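Local coordinates for protein type-2Ba cytolytic delta-endotoxin (Bacillus thuringiensis serovar israelensis, PDB 2RCI) that probably kills the larvae of dipteran insects by making pores in the epithelial cell membrane of the midgut, at residues A51-T62 with K185-L193; I85-S95 with N144-L154. All coordinates share one frame; numbering follows the deposited sequence.

Interaction 1. Residues A51-T62 with K185-L193; sequences ANGLPNAGVTGT and KALTVVQAL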
loop_
_atom_site.group_PDB
_atom_site.type_symbol
_atom_site.label_atom_id
_atom_site.label_comp_id
_atom_site.label_asym_id
_atom_site.label_seq_id
_atom_site.Cartn_x
_atom_site.Cartn_y
_atom_site.Cartn_z
ATOM N N ALA A 51 15.002 5.598 1.553
ATOM C CA ALA A 51 14.558 6.978 1.375
ATOM C C ALA A 51 15.683 7.984 1.696
ATOM O O ALA A 51 15.914 8.924 0.929
ATOM C CB ALA A 51 13.300 7.254 2.181
ATOM N N ASN A 52 16.399 7.747 2.798
ATOM C CA ASN A 52 17.537 8.572 3.211
ATOM C C ASN A 52 18.652 8.632 2.180
ATOM O O ASN A 52 19.387 9.638 2.103
ATOM C CB ASN A 52 18.154 8.047 4.532
ATOM C CG ASN A 52 19.074 9.080 5.199
ATOM O OD1 ASN A 52 18.693 10.234 5.354
ATOM N ND2 ASN A 52 20.282 8.649 5.610
ATOM N N GLY A 53 18.819 7.557 1.417
ATOM C CA GLY A 53 19.904 7.510 0.432
ATOM C C GLY A 53 19.564 8.158 -0.894
ATOM O O GLY A 53 20.447 8.312 -1.760
ATOM N N LEU A 54 18.301 8.536 -1.086
ATOM C CA LEU A 54 17.894 9.039 -2.401
ATOM C C LEU A 54 18.319 10.484 -2.617
ATOM O O LEU A 54 18.147 11.308 -1.715
ATOM C CB LEU A 54 16.385 8.912 -2.597
ATOM C CG LEU A 54 15.791 7.510 -2.749
ATOM C CD1 LEU A 54 14.269 7.675 -2.641
ATOM C CD2 LEU A 54 16.168 6.846 -4.093
ATOM N N PRO A 55 18.860 10.802 -3.818
ATOM C CA PRO A 55 19.230 12.192 -4.091
ATOM C C PRO A 55 18.018 13.098 -4.288
ATOM O O PRO A 55 16.958 12.630 -4.755
ATOM C CB PRO A 55 20.021 12.093 -5.406
ATOM C CG PRO A 55 19.510 10.879 -6.078
ATOM C CD PRO A 55 19.161 9.912 -4.959
ATOM N N ASN A 56 18.163 14.379 -3.945
ATOM C CA ASN A 56 17.116 15.370 -4.229
ATOM C C ASN A 56 15.736 14.922 -3.714
ATOM O O ASN A 56 14.737 15.076 -4.405
ATOM C CB ASN A 56 17.036 15.612 -5.741
ATOM C CG ASN A 56 18.386 15.990 -6.349
ATOM O OD1 ASN A 56 18.935 15.260 -7.173
ATOM N ND2 ASN A 56 18.923 17.127 -5.925
ATOM N N ALA A 57 15.707 14.335 -2.522
ATOM C CA ALA A 57 14.501 13.680 -2.045
ATOM C C ALA A 57 14.187 14.058 -0.603
ATOM O O ALA A 57 15.087 14.454 0.148
ATOM C CB ALA A 57 14.624 12.160 -2.212
ATOM N N GLY A 58 12.919 13.940 -0.220
ATOM C CA GLY A 58 12.531 14.129 1.177
ATOM C C GLY A 58 11.316 13.289 1.519
ATOM O O GLY A 58 10.491 12.988 0.644
ATOM N N VAL A 59 11.170 12.976 2.803
ATOM C CA VAL A 59 10.040 12.176 3.259
ATOM C C VAL A 59 8.954 13.128 3.752
ATOM O O VAL A 59 9.202 13.968 4.623
ATOM C CB VAL A 59 10.455 11.150 4.349
ATOM C CG1 VAL A 59 9.241 10.391 4.922
ATOM C CG2 VAL A 59 11.510 10.177 3.796
ATOM N N THR A 60 7.758 12.989 3.194
ATOM C CA THR A 60 6.622 13.863 3.526
ATOM C C THR A 60 5.575 13.245 4.473
ATOM O O THR A 60 4.582 13.906 4.858
ATOM C CB THR A 60 5.913 14.300 2.258
ATOM O OG1 THR A 60 5.501 13.138 1.517
ATOM C CG2 THR A 60 6.889 15.137 1.385
ATOM N N GLY A 61 5.766 11.977 4.808
ATOM C CA GLY A 61 4.857 11.310 5.724
ATOM C C GLY A 61 5.261 9.878 5.986
ATOM O O GLY A 61 5.863 9.226 5.127
ATOM N N THR A 62 4.932 9.384 7.183
ATOM C CA THR A 62 5.183 7.997 7.528
ATOM C C THR A 62 4.086 7.514 8.461
ATOM O O THR A 62 3.393 8.322 9.103
ATOM C CB THR A 62 6.528 7.776 8.319
ATOM O OG1 THR A 62 6.433 8.406 9.608
ATOM C CG2 THR A 62 7.760 8.294 7.573
ATOM N N LYS A 185 2.386 -0.034 7.495
ATOM C CA LYS A 185 3.701 0.579 7.406
ATOM C C LYS A 185 3.758 1.276 6.057
ATOM O O LYS A 185 3.570 0.651 5.011
ATOM C CB LYS A 185 4.799 -0.480 7.474
ATOM C CG LYS A 185 4.903 -1.198 8.812
ATOM C CD LYS A 185 5.781 -2.437 8.695
ATOM C CE LYS A 185 6.130 -2.981 10.070
ATOM N NZ LYS A 185 6.900 -4.242 9.892
ATOM N N ALA A 186 4.010 2.575 6.081
ATOM C CA ALA A 186 4.008 3.342 4.839
ATOM C C ALA A 186 4.920 4.565 4.981
ATOM O O ALA A 186 5.161 5.069 6.095
ATOM C CB ALA A 186 2.576 3.772 4.499
ATOM N N LEU A 187 5.437 5.033 3.853
ATOM C CA LEU A 187 6.103 6.325 3.825
ATOM C C LEU A 187 5.843 6.980 2.476
ATOM O O LEU A 187 5.633 6.276 1.478
ATOM C CB LEU A 187 7.616 6.170 4.069
ATOM C CG LEU A 187 8.548 5.569 2.981
ATOM C CD1 LEU A 187 8.744 6.474 1.774
ATOM C CD2 LEU A 187 9.930 5.310 3.588
ATOM N N THR A 188 5.861 8.310 2.435
ATOM C CA THR A 188 5.832 9.009 1.158
ATOM C C THR A 188 7.158 9.717 1.014
ATOM O O THR A 188 7.555 10.472 1.914
ATOM C CB THR A 188 4.709 10.057 1.091
ATOM O OG1 THR A 188 3.455 9.437 1.417
ATOM C CG2 THR A 188 4.632 10.628 -0.287
ATOM N N VAL A 189 7.840 9.456 -0.101
ATOM C CA VAL A 189 9.064 10.177 -0.440
ATOM C C VAL A 189 8.856 10.946 -1.752
ATOM O O VAL A 189 8.326 10.401 -2.740
ATOM C CB VAL A 189 10.301 9.216 -0.498
ATOM C CG1 VAL A 189 10.116 8.165 -1.585
ATOM C CG2 VAL A 189 11.613 10.020 -0.771
ATOM N N VAL A 190 9.227 12.222 -1.754
ATOM C CA VAL A 190 9.188 12.992 -2.985
ATOM C C VAL A 190 10.624 13.195 -3.480
ATOM O O VAL A 190 11.540 13.423 -2.676
ATOM C CB VAL A 190 8.442 14.334 -2.822
ATOM C CG1 VAL A 190 6.984 14.083 -2.418
ATOM C CG2 VAL A 190 9.142 15.261 -1.773
ATOM N N GLN A 191 10.817 13.053 -4.787
ATOM C CA GLN A 191 12.111 13.309 -5.415
ATOM C C GLN A 191 11.894 14.285 -6.567
ATOM O O GLN A 191 10.871 14.185 -7.296
ATOM C CB GLN A 191 12.743 12.012 -5.947
ATOM C CG GLN A 191 14.138 12.188 -6.616
ATOM C CD GLN A 191 14.734 10.850 -7.042
ATOM O OE1 GLN A 191 14.209 10.180 -7.934
ATOM N NE2 GLN A 191 15.840 10.459 -6.409
ATOM N N ALA A 192 12.813 15.246 -6.707
ATOM C CA ALA A 192 12.789 16.141 -7.873
ATOM C C ALA A 192 12.672 15.310 -9.157
ATOM O O ALA A 192 13.304 14.264 -9.306
ATOM C CB ALA A 192 14.043 17.053 -7.928
ATOM N N LEU A 193 11.831 15.776 -10.065
ATOM C CA LEU A 193 11.667 15.149 -11.355
ATOM C C LEU A 193 12.984 15.194 -12.119
ATOM O O LEU A 193 13.615 16.195 -12.181
ATOM C CB LEU A 193 10.546 15.788 -12.159
ATOM C CG LEU A 193 9.107 15.578 -11.751
ATOM C CD1 LEU A 193 8.131 16.436 -12.523
ATOM C CD2 LEU A 193 8.684 14.150 -11.748
#

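Interaction 2. Residues I85-S95 with N144-L154; sequences IRSVLGLVINS and NEDTGRFMAIL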
loop_
_atom_site.group_PDB
_atom_site.type_symbol
_atom_site.label_atom_id
_atom_site.label_comp_id
_atom_site.label_asym_id
_atom_site.label_seq_id
_atom_site.Cartn_x
_atom_site.Cartn_y
_atom_site.Cartn_z
ATOM N N ILE A 85 -4.223 7.346 4.314
ATOM C CA ILE A 85 -3.378 7.599 3.142
ATOM C C ILE A 85 -3.332 9.090 2.795
ATOM O O ILE A 85 -2.254 9.634 2.519
ATOM C CB ILE A 85 -3.768 6.708 1.945
ATOM C CG1 ILE A 85 -3.478 5.222 2.299
ATOM C CG2 ILE A 85 -3.014 7.164 0.661
ATOM C CD1 ILE A 85 -4.015 4.232 1.311
ATOM N N ARG A 86 -4.491 9.761 2.807
ATOM C CA ARG A 86 -4.527 11.226 2.663
ATOM C C ARG A 86 -3.505 11.923 3.608
ATOM O O ARG A 86 -2.711 12.777 3.172
ATOM C CB ARG A 86 -5.940 11.771 2.890
ATOM C CG ARG A 86 -6.119 13.262 2.441
ATOM C CD ARG A 86 -7.542 13.741 2.650
ATOM N NE ARG A 86 -8.568 12.777 2.245
ATOM C CZ ARG A 86 -9.139 12.730 1.043
ATOM N NH1 ARG A 86 -8.780 13.588 0.088
ATOM N NH2 ARG A 86 -10.063 11.810 0.791
ATOM N N SER A 87 -3.492 11.508 4.874
ATOM C CA SER A 87 -2.556 12.065 5.858
ATOM C C SER A 87 -1.098 11.736 5.529
ATOM O O SER A 87 -0.233 12.625 5.553
ATOM C CB SER A 87 -2.930 11.622 7.277
ATOM O OG SER A 87 -2.038 12.206 8.227
ATOM N N VAL A 88 -0.833 10.482 5.182
ATOM C CA VAL A 88 0.547 10.005 5.019
ATOM C C VAL A 88 1.203 10.601 3.767
ATOM O O VAL A 88 2.420 10.730 3.694
ATOM C CB VAL A 88 0.629 8.461 5.025
ATOM C CG1 VAL A 88 2.055 7.995 4.837
ATOM C CG2 VAL A 88 0.129 7.898 6.371
ATOM N N LEU A 89 0.377 10.954 2.782
ATOM C CA LEU A 89 0.850 11.506 1.526
ATOM C C LEU A 89 1.598 12.814 1.739
ATOM O O LEU A 89 2.597 13.076 1.057
ATOM C CB LEU A 89 -0.340 11.747 0.582
ATOM C CG LEU A 89 -0.538 10.702 -0.508
ATOM C CD1 LEU A 89 -1.921 10.946 -1.171
ATOM C CD2 LEU A 89 0.595 10.710 -1.563
ATOM N N GLY A 90 1.118 13.613 2.698
ATOM C CA GLY A 90 1.699 14.937 3.004
ATOM C C GLY A 90 1.763 15.891 1.818
ATOM O O GLY A 90 2.590 16.810 1.797
ATOM N N LEU A 91 0.921 15.629 0.819
ATOM C CA LEU A 91 0.732 16.423 -0.387
ATOM C C LEU A 91 -0.766 16.369 -0.589
ATOM O O LEU A 91 -1.376 15.347 -0.300
ATOM C CB LEU A 91 1.376 15.751 -1.610
ATOM C CG LEU A 91 2.877 15.506 -1.577
ATOM C CD1 LEU A 91 3.228 14.456 -2.620
ATOM C CD2 LEU A 91 3.570 16.798 -1.851
ATOM N N VAL A 92 -1.346 17.443 -1.104
ATOM C CA VAL A 92 -2.776 17.454 -1.473
ATOM C C VAL A 92 -2.935 17.180 -2.971
ATOM O O VAL A 92 -2.530 18.004 -3.816
ATOM C CB VAL A 92 -3.424 18.790 -1.110
ATOM C CG1 VAL A 92 -4.847 18.922 -1.697
ATOM C CG2 VAL A 92 -3.428 18.974 0.412
ATOM N N ILE A 93 -3.499 16.017 -3.299
ATOM C CA ILE A 93 -3.774 15.670 -4.689
ATOM C C ILE A 93 -5.287 15.811 -4.905
ATOM O O ILE A 93 -6.086 15.076 -4.310
ATOM C CB ILE A 93 -3.338 14.227 -5.078
ATOM C CG1 ILE A 93 -1.908 13.878 -4.595
ATOM C CG2 ILE A 93 -3.535 13.983 -6.613
ATOM C CD1 ILE A 93 -0.818 14.866 -4.986
ATOM N N ASN A 94 -5.655 16.769 -5.738
ATOM C CA ASN A 94 -7.056 17.122 -5.993
ATOM C C ASN A 94 -7.787 16.133 -6.924
ATOM O O ASN A 94 -9.016 16.010 -6.848
ATOM C CB ASN A 94 -7.153 18.584 -6.505
ATOM C CG ASN A 94 -6.797 19.613 -5.426
ATOM O OD1 ASN A 94 -5.810 20.361 -5.539
ATOM N ND2 ASN A 94 -7.558 19.613 -4.356
ATOM N N SER A 95 -7.032 15.411 -7.764
ATOM C CA SER A 95 -7.575 14.517 -8.795
ATOM C C SER A 95 -8.467 13.389 -8.258
ATOM O O SER A 95 -8.041 12.551 -7.477
ATOM C CB SER A 95 -6.469 13.913 -9.657
ATOM O OG SER A 95 -6.987 12.864 -10.483
ATOM N N ASN A 144 1.650 14.496 -11.100
ATOM C CA ASN A 144 0.647 15.266 -11.839
ATOM C C ASN A 144 0.763 16.741 -11.441
ATOM O O ASN A 144 1.744 17.137 -10.824
ATOM C CB ASN A 144 -0.771 14.666 -11.657
ATOM C CG ASN A 144 -1.471 15.105 -10.367
ATOM O OD1 ASN A 144 -0.844 15.646 -9.434
ATOM N ND2 ASN A 144 -2.790 14.850 -10.309
ATOM N N GLU A 145 -0.235 17.552 -11.783
ATOM C CA GLU A 145 -0.155 18.991 -11.493
ATOM C C GLU A 145 0.081 19.319 -10.007
ATOM O O GLU A 145 0.760 20.301 -9.683
ATOM C CB GLU A 145 -1.386 19.725 -12.026
ATOM C CG GLU A 145 -2.705 19.288 -11.393
ATOM C CD GLU A 145 -3.407 18.113 -12.072
ATOM O OE1 GLU A 145 -2.810 17.410 -12.946
ATOM O OE2 GLU A 145 -4.592 17.919 -11.704
ATOM N N ASP A 146 -0.458 18.491 -9.117
ATOM C CA ASP A 146 -0.370 18.709 -7.682
ATOM C C ASP A 146 0.911 18.166 -7.055
ATOM O O ASP A 146 1.127 18.334 -5.859
ATOM C CB ASP A 146 -1.598 18.193 -6.935
ATOM C CG ASP A 146 -2.830 19.039 -7.201
ATOM O OD1 ASP A 146 -2.684 20.266 -7.435
ATOM O OD2 ASP A 146 -3.943 18.488 -7.169
ATOM N N THR A 147 1.768 17.559 -7.867
ATOM C CA THR A 147 3.118 17.202 -7.353
ATOM C C THR A 147 4.191 18.165 -7.867
ATOM O O THR A 147 5.377 18.007 -7.545
ATOM C CB THR A 147 3.546 15.756 -7.690
ATOM O OG1 THR A 147 3.750 15.615 -9.117
ATOM C CG2 THR A 147 2.516 14.748 -7.188
ATOM N N GLY A 148 3.766 19.140 -8.685
ATOM C CA GLY A 148 4.695 20.130 -9.263
ATOM C C GLY A 148 5.984 19.548 -9.840
ATOM O O GLY A 148 5.971 18.634 -10.692
ATOM N N ARG A 149 7.104 20.048 -9.320
ATOM C CA ARG A 149 8.448 19.685 -9.764
ATOM C C ARG A 149 8.919 18.304 -9.270
ATOM O O ARG A 149 10.113 17.967 -9.399
ATOM C CB ARG A 149 9.415 20.810 -9.294
ATOM C CG ARG A 149 10.818 20.793 -9.856
ATOM N N PHE A 150 7.987 17.509 -8.714
ATOM C CA PHE A 150 8.344 16.280 -7.995
ATOM C C PHE A 150 7.575 15.047 -8.430
ATOM O O PHE A 150 6.470 15.158 -8.984
ATOM C CB PHE A 150 8.100 16.451 -6.486
ATOM C CG PHE A 150 8.864 17.577 -5.891
ATOM C CD1 PHE A 150 10.150 17.365 -5.415
ATOM C CD2 PHE A 150 8.315 18.867 -5.839
ATOM C CE1 PHE A 150 10.902 18.422 -4.878
ATOM C CE2 PHE A 150 9.052 19.921 -5.287
ATOM C CZ PHE A 150 10.354 19.686 -4.805
ATOM N N MET A 151 8.163 13.880 -8.177
ATOM C CA MET A 151 7.363 12.626 -8.136
ATOM C C MET A 151 7.260 12.146 -6.700
ATOM O O MET A 151 8.244 12.225 -5.966
ATOM C CB MET A 151 8.008 11.541 -8.969
ATOM C CG MET A 151 7.263 10.193 -8.954
ATOM S SD MET A 151 7.979 9.036 -10.150
ATOM C CE MET A 151 7.643 9.850 -11.712
ATOM N N ALA A 152 6.094 11.640 -6.312
ATOM C CA ALA A 152 5.917 11.063 -4.988
ATOM C C ALA A 152 5.835 9.531 -5.128
ATOM O O ALA A 152 5.179 8.997 -6.030
ATOM C CB ALA A 152 4.666 11.633 -4.313
ATOM N N ILE A 153 6.515 8.843 -4.229
ATOM C CA ILE A 153 6.520 7.386 -4.172
ATOM C C ILE A 153 5.988 6.998 -2.790
ATOM O O ILE A 153 6.487 7.466 -1.743
ATOM C CB ILE A 153 7.956 6.836 -4.335
ATOM C CG1 ILE A 153 8.603 7.323 -5.646
ATOM C CG2 ILE A 153 7.972 5.315 -4.271
ATOM C CD1 ILE A 153 7.871 6.896 -6.949
ATOM N N LEU A 154 4.954 6.166 -2.790
ATOM C CA LEU A 154 4.274 5.752 -1.566
ATOM C C LEU A 154 4.177 4.212 -1.501
ATOM O O LEU A 154 3.215 3.623 -2.034
ATOM C CB LEU A 154 2.883 6.416 -1.511
ATOM C CG LEU A 154 1.893 6.056 -0.387
ATOM C CD1 LEU A 154 2.544 5.913 0.986
ATOM C CD2 LEU A 154 0.785 7.156 -0.354
HETATM O O HOH W 1 0.466 18.821 -3.138
HETATM O O HOH W 2 -4.581 16.637 -8.957
#

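Interaction 1. Residues A51-T62 with K185-L193
Two trans torsions, chi1 at -179° and the next equally extended, carry the carboxamide of Gln191 along the loop that leads into strand 57-62, where its NE2 donates to Pro55 O at 2.9 Å. The bond is nearly straight (160° at the hydrogen), lies on a carbonyl lone pair and stays close to the amide plane, while the proline ring crosses beside the same nitrogen. OE1 in turn accepts from Gln23 and Arg26 of helix 21-31, so both ends of the buried amide are engaged and its rotation is fixed. OG1 of Thr60 sits between the backbone N and the carbonyl carbon (chi1 56°), against Thr188 and 3.2 Å from Thr188 CB, while Thr60 CG2 meets Val190 CG2 at 3.9 Å. The two threonine hydroxyls bond to carbonyls at the end of helix 74-89, Thr60 to Leu89 and Thr188 to Val88. On the other face of the sheet, Val189 CG2 is met at 4.0 Å by Leu54 CD1, arriving at about a right angle, and also by Ala57 CB; Ala51 CB rests on Leu187 CD2 at 4.1 Å. Gly58 and Val190 exchange both backbone bonds. Further along, Thr60 N donates to Thr188 O while Thr188 N reaches Gly61 O at 2.8 Å, so two residues of one strand face one of the other: a beta bulge. Helix 44-53 thus folds back over the antiparallel pair that its own following strand makes with strand 177-192, an arrangement belonging to the alpha/beta fold of the Cyt toxins, whose sheet lies between two helical layers.

Interaction 2. Residues I85-S95 with N144-L154
Leu154 CD2 fits against the end of helix 85-89, 3.8 Å from Leu89 CD2 and 3.9 Å from Ile85 CG2, with the two leucine side chains crossing at about a right angle. One strand step of two residues away, Leu91 CD1 presses on Ala152 CB at 3.6 Å. This largely buried apolar half continues onto helix 96-110, which Ile85 and Leu89 also touch. Toward the surface the contact changes character. Ile93 runs alongside Asp146 in the opposite direction, its CD1 touching both Asp146 CB and Thr147 CG2, and beyond it the contact is carried by polar groups and two waters. Asp146 CG stands anti to its carbonyl carbon (chi1 -71°), which brings the carboxylate to the backbone of Asn94: Asn94 N donates to OD2 at 2.8 Å, almost straight (167°), on the anti side and 25° out of the carboxylate plane. Asp146 N in turn bonds to Asn144 OD1, from above the carbonyl plane, closing an Asx turn. One water links Val92 O to Asp146 O; another donates to Asp146 OD2 at 2.7 Å and to Glu145 OE2 at 3.0 Å, and accepts from Asn144 ND2 and, weakly, from Ser95 N. Asp146 OD2 therefore receives a backbone proton and a water proton, which is consistent with an ionised carboxylate, and the shared water probably eases the closeness of two acidic groups.

Overall arrangement
Following the chain from the N terminus, helix 44-53 and strand 57-64 supply the first partner of interaction 1, whose loop closes only when strand 177-192 returns near the C terminus. Interaction 2 is nested inside: residues 85-95, at the end of helix 74-89, meet 144-154 before that outer loop is complete, and the two do not cross. Their centres lie about 12 Å apart. Strands 150-162 and 177-192 are antiparallel neighbours, joined by backbone bonds such as that between Ile153 and Val189, so one sheet carries both contacts. Interaction 1 adds a further strand and a helix to it, whereas interaction 2 seats a helix end and its following loop on the sheet's other face.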